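Local coordinates for glutamate ABC superfamily ATP binding cassette transporter, binding protein (Enterococcus faecium DO, PDB 5EYF), which binds glutamate between its two lobes and probably delivers it to an ABC transporter for uptake into the cell, at residues B[23-28]-B[175-180]; B[39-44]-B[233-238]. All coordinates share one frame; numbering follows the deposited sequence. Where two conformers were deposited one is given.

Interaction 1 (B[23-28]-B[175-180])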
# COMPACT_ATOMS: atom_id res chain seq x y z
N TYR B 23 23.19 -3.41 -1.55
CA TYR B 23 24.04 -4.20 -2.44
C TYR B 23 23.70 -5.68 -2.41
O TYR B 23 24.32 -6.46 -3.15
CB TYR B 23 25.54 -4.03 -2.09
CG TYR B 23 26.22 -2.79 -2.66
CD1 TYR B 23 25.50 -1.64 -2.99
CD2 TYR B 23 27.59 -2.77 -2.87
CE1 TYR B 23 26.13 -0.50 -3.50
CE2 TYR B 23 28.23 -1.64 -3.38
CZ TYR B 23 27.51 -0.51 -3.69
OH TYR B 23 28.19 0.58 -4.20
N ASP B 24 22.74 -6.09 -1.58
CA ASP B 24 22.49 -7.49 -1.31
C ASP B 24 21.03 -7.88 -1.56
O ASP B 24 20.61 -8.96 -1.15
CB ASP B 24 22.87 -7.85 0.13
CG ASP B 24 21.85 -7.33 1.16
OD1 ASP B 24 21.21 -6.26 0.94
OD2 ASP B 24 21.68 -8.03 2.19
N THR B 25 20.24 -7.02 -2.19
CA THR B 25 18.80 -7.27 -2.27
C THR B 25 18.43 -7.48 -3.74
O THR B 25 18.23 -6.50 -4.47
CB THR B 25 18.04 -6.10 -1.67
OG1 THR B 25 18.46 -5.91 -0.30
CG2 THR B 25 16.53 -6.37 -1.72
N ARG B 26 18.33 -8.74 -4.17
CA ARG B 26 17.99 -9.01 -5.56
C ARG B 26 16.64 -8.39 -5.91
O ARG B 26 15.69 -8.47 -5.12
CB ARG B 26 17.94 -10.52 -5.85
CG ARG B 26 17.94 -10.84 -7.35
CD ARG B 26 17.88 -12.34 -7.66
NE ARG B 26 16.49 -12.82 -7.68
CZ ARG B 26 15.72 -12.83 -8.77
NH1 ARG B 26 14.47 -13.26 -8.68
NH2 ARG B 26 16.18 -12.41 -9.93
N LEU B 27 16.58 -7.80 -7.10
CA LEU B 27 15.43 -7.08 -7.69
C LEU B 27 15.40 -5.61 -7.30
O LEU B 27 14.69 -4.82 -7.95
CB LEU B 27 14.06 -7.71 -7.38
CG LEU B 27 13.94 -9.20 -7.73
CD1 LEU B 27 12.53 -9.72 -7.40
CD2 LEU B 27 14.29 -9.39 -9.20
N PHE B 28 16.15 -5.22 -6.26
CA PHE B 28 16.14 -3.82 -5.81
C PHE B 28 17.51 -3.17 -5.87
O PHE B 28 17.65 -2.12 -6.50
CB PHE B 28 15.54 -3.70 -4.40
CG PHE B 28 14.07 -3.94 -4.38
CD1 PHE B 28 13.19 -2.91 -4.70
CD2 PHE B 28 13.58 -5.21 -4.12
CE1 PHE B 28 11.81 -3.14 -4.70
CE2 PHE B 28 12.21 -5.44 -4.12
CZ PHE B 28 11.33 -4.38 -4.41
N ASN B 175 7.56 -8.95 1.09
CA ASN B 175 7.22 -9.93 0.06
C ASN B 175 8.11 -9.81 -1.18
O ASN B 175 8.61 -10.83 -1.67
CB ASN B 175 5.75 -9.82 -0.32
CG ASN B 175 5.32 -8.42 -0.80
OD1 ASN B 175 6.01 -7.39 -0.69
ND2 ASN B 175 4.13 -8.40 -1.34
N ALA B 176 8.35 -8.59 -1.66
CA ALA B 176 9.12 -8.41 -2.89
C ALA B 176 10.56 -8.86 -2.71
O ALA B 176 11.21 -9.29 -3.68
CB ALA B 176 9.11 -6.95 -3.35
N ILE B 177 11.09 -8.73 -1.49
CA ILE B 177 12.44 -9.19 -1.20
C ILE B 177 12.47 -10.70 -1.14
O ILE B 177 13.38 -11.33 -1.70
CB ILE B 177 12.94 -8.55 0.10
CG1 ILE B 177 12.98 -7.02 -0.06
CG2 ILE B 177 14.31 -9.15 0.49
CD1 ILE B 177 13.29 -6.26 1.21
N LEU B 178 11.47 -11.31 -0.49
CA LEU B 178 11.40 -12.76 -0.40
C LEU B 178 11.25 -13.38 -1.78
O LEU B 178 11.77 -14.47 -2.03
CB LEU B 178 10.23 -13.19 0.48
CG LEU B 178 10.43 -12.92 1.96
CD1 LEU B 178 9.15 -13.28 2.71
CD2 LEU B 178 11.60 -13.68 2.49
N LEU B 179 10.51 -12.71 -2.67
CA LEU B 179 10.45 -13.17 -4.06
C LEU B 179 11.83 -13.24 -4.68
O LEU B 179 12.13 -14.20 -5.40
CB LEU B 179 9.55 -12.25 -4.89
CG LEU B 179 8.04 -12.52 -4.83
CD1 LEU B 179 7.33 -11.55 -5.75
CD2 LEU B 179 7.72 -13.95 -5.19
N GLY B 180 12.67 -12.23 -4.44
CA GLY B 180 14.04 -12.27 -4.94
C GLY B 180 14.80 -13.48 -4.45
O GLY B 180 15.72 -13.96 -5.12
O HOH W 1 15.89 -10.09 -2.69
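Across the glutamate-binding cleft, the end of strand 24-25 and the turn after it meet helix 175-182 of the other lobe, consistent with the closed, ligand-bound clamshell of family 3 solute-binding proteins. One direct hydrogen bond crosses the contact. Arg26 NE donates to Gly180 O at 2.9 Å, with an N-H...O angle of 168°, and the oxygen lies in the guanidinium plane and receives the proton on a lone pair in its own carbonyl plane. The chain leaves with CG anti to the backbone N and bends at chi3 (86°), which turns NE toward the helix; NH1 has its own partner, forming a salt bridge with Asp183. Leu27 CD2 lies over one face of the guanidinium, near its rim. With no side chain, Gly180 lies directly against the backbone of Arg26, Gly180 CA to Arg26 CA 5.2 Å. The water oxygen lies 2.9 Å from Arg26 O and donates to it and to Ile177 O, so one water bridges the two backbone carbonyls. The remaining contacts are apolar. Leu27 CD1 lies 3.9 Å from Gly180 CA, and the Phe28 ring presents its edge to Ala176, with Phe28 CE2 3.5 Å from Ala176 CB. Thr25 turns its methyl to the helix, CG2 anti to the backbone N and 4.0 Å from Ile177 CG1. Ile177 also lines the ligand pocket and touches the bound glutamate, so the contact between the lobes and the pocket wall share a side chain. Phe28 packs on Thr85, a glutamate-binding residue, and meets Phe103 of strand 103-112 edge-to-face, while Tyr156 of helix 156-164 lies against both Thr25 and Ile177.

Interaction 2 (B[39-44]-B[233-238])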
# COMPACT_ATOMS: atom_id res chain seq x y z
N GLN B 39 22.65 -3.27 -9.48
CA GLN B 39 21.48 -3.39 -10.35
C GLN B 39 20.22 -3.61 -9.53
O GLN B 39 20.27 -4.16 -8.43
CB GLN B 39 21.64 -4.56 -11.33
CG GLN B 39 22.86 -4.45 -12.23
CD GLN B 39 22.97 -5.65 -13.13
OE1 GLN B 39 22.87 -6.79 -12.67
NE2 GLN B 39 23.15 -5.41 -14.42
N GLY B 40 19.09 -3.19 -10.08
CA GLY B 40 17.80 -3.43 -9.44
C GLY B 40 16.83 -2.30 -9.69
O GLY B 40 17.15 -1.28 -10.27
N PHE B 41 15.60 -2.52 -9.24
CA PHE B 41 14.54 -1.52 -9.37
C PHE B 41 14.92 -0.21 -8.68
O PHE B 41 14.69 0.87 -9.23
CB PHE B 41 13.25 -2.09 -8.77
CG PHE B 41 12.07 -1.16 -8.77
CD1 PHE B 41 11.35 -0.95 -9.95
CD2 PHE B 41 11.64 -0.56 -7.60
CE1 PHE B 41 10.25 -0.11 -9.96
CE2 PHE B 41 10.52 0.27 -7.59
CZ PHE B 41 9.82 0.50 -8.77
N ASP B 42 15.41 -0.28 -7.43
CA ASP B 42 15.80 0.95 -6.74
C ASP B 42 16.89 1.69 -7.51
O ASP B 42 16.86 2.92 -7.62
CB ASP B 42 16.32 0.67 -5.32
CG ASP B 42 15.24 0.36 -4.31
OD1 ASP B 42 14.04 0.70 -4.53
OD2 ASP B 42 15.63 -0.22 -3.25
N VAL B 43 17.89 0.94 -8.00
CA VAL B 43 18.96 1.53 -8.81
C VAL B 43 18.40 2.20 -10.05
O VAL B 43 18.80 3.32 -10.41
CB VAL B 43 20.00 0.45 -9.17
CG1 VAL B 43 21.01 0.99 -10.20
CG2 VAL B 43 20.71 -0.03 -7.92
N ASP B 44 17.47 1.54 -10.74
CA ASP B 44 16.94 2.12 -11.99
C ASP B 44 16.08 3.35 -11.72
O ASP B 44 16.10 4.32 -12.50
CB ASP B 44 16.15 1.08 -12.77
CG ASP B 44 17.06 0.10 -13.52
OD1 ASP B 44 18.30 0.27 -13.49
OD2 ASP B 44 16.52 -0.84 -14.14
N GLN B 233 7.94 -2.65 -15.06
CA GLN B 233 7.75 -3.82 -15.92
C GLN B 233 9.04 -4.61 -16.13
O GLN B 233 9.00 -5.82 -16.35
CB GLN B 233 7.18 -3.38 -17.27
CG GLN B 233 5.77 -2.85 -17.15
CD GLN B 233 5.28 -2.08 -18.37
OE1 GLN B 233 4.47 -1.13 -18.24
NE2 GLN B 233 5.72 -2.50 -19.55
N LYS B 234 10.19 -3.93 -16.07
CA LYS B 234 11.48 -4.61 -16.22
C LYS B 234 11.75 -5.55 -15.06
O LYS B 234 12.25 -6.67 -15.26
CB LYS B 234 12.59 -3.56 -16.32
CG LYS B 234 14.03 -4.14 -16.34
CD LYS B 234 15.07 -3.03 -16.44
CE LYS B 234 16.46 -3.52 -16.10
NZ LYS B 234 17.46 -2.42 -16.09
N TRP B 235 11.43 -5.12 -13.83
CA TRP B 235 11.80 -5.86 -12.63
C TRP B 235 10.69 -6.75 -12.08
O TRP B 235 11.00 -7.79 -11.47
CB TRP B 235 12.27 -4.88 -11.53
CG TRP B 235 13.59 -4.27 -11.97
CD1 TRP B 235 13.79 -3.04 -12.55
CD2 TRP B 235 14.85 -4.92 -11.97
NE1 TRP B 235 15.12 -2.88 -12.87
CE2 TRP B 235 15.79 -4.02 -12.51
CE3 TRP B 235 15.30 -6.17 -11.53
CZ2 TRP B 235 17.15 -4.33 -12.65
CZ3 TRP B 235 16.64 -6.48 -11.65
CH2 TRP B 235 17.55 -5.56 -12.22
N PHE B 236 9.42 -6.41 -12.29
CA PHE B 236 8.29 -7.15 -11.72
C PHE B 236 7.26 -7.50 -12.79
O PHE B 236 6.07 -7.20 -12.65
CB PHE B 236 7.66 -6.33 -10.60
CG PHE B 236 8.65 -5.91 -9.59
CD1 PHE B 236 9.18 -6.85 -8.73
CD2 PHE B 236 9.13 -4.61 -9.56
CE1 PHE B 236 10.14 -6.49 -7.83
CE2 PHE B 236 10.12 -4.26 -8.66
CZ PHE B 236 10.61 -5.20 -7.78
N PRO B 237 7.68 -8.18 -13.86
CA PRO B 237 6.76 -8.40 -14.99
C PRO B 237 5.56 -9.25 -14.65
O PRO B 237 4.52 -9.12 -15.30
CB PRO B 237 7.66 -9.08 -16.03
CG PRO B 237 8.75 -9.75 -15.24
CD PRO B 237 9.01 -8.80 -14.10
N ASN B 238 5.64 -10.12 -13.64
CA ASN B 238 4.53 -11.01 -13.31
C ASN B 238 3.94 -10.72 -11.94
O ASN B 238 3.15 -11.54 -11.44
CB ASN B 238 4.98 -12.47 -13.39
CG ASN B 238 5.41 -12.86 -14.79
OD1 ASN B 238 4.85 -12.37 -15.78
ND2 ASN B 238 6.41 -13.73 -14.88
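Gly40, at the N-cap of helix 41-54, and Phe41 bring their backbone against the end of helix 227-235, with Phe41 CA 6.1 Å from Trp235 CA. The indole lies flat on this helix start: Gly40 CA sits 3.6 Å from the centroid of the Trp235 six-membered ring, a CH-pi contact over the face, and Phe41 CB makes an off-centre one over the five-membered ring. Lys234 CG lies over the rim of the opposite face. At the indole edge Trp235 NE1 donates in the ring plane to Asp44 OD2 at 2.8 Å, although it reaches that oxygen from above the carboxylate plane. The extended Lys234 chain brings Lys234 NZ to Asp44 OD2 at 2.7 Å, on its syn lone pair, in a salt bridge. Two donors thus grip OD2 and hold the carboxylate, probably stabilising its charge, while the NE1 bond and the contacts over its faces fix the turn of the indole. Phe236, just past the helix, turns its ring edge to the face of Phe41, planes at 69°, with Phe236 CE2 3.7 Å from Phe41 CG. Phe41 also rests on Tyr228, Ile231 and Tyr232 of helix 227-235, joining the C-terminal helix to helix 41-54 just beyond strand 37-39.

In the fold
The two contacts lie with centres about 10 Å apart, and their segments alternate along the chain: 23-28, 39-44, 175-180, 233-238. Interaction 1 spans the cleft between the lobes, whereas interaction 2 ties the C-terminal helix 227-235 to the start of helix 41-54 in the lobe that supplies 23-28. They meet directly: Leu27 O probably accepts a hydrogen bond from Phe41 N at 2.8 Å, and the rings of Phe28 and Phe236 touch, both also meeting Phe103. The residues that face helix 175-182 across the cleft therefore rest, on their own lobe, against the end of helix 227-235.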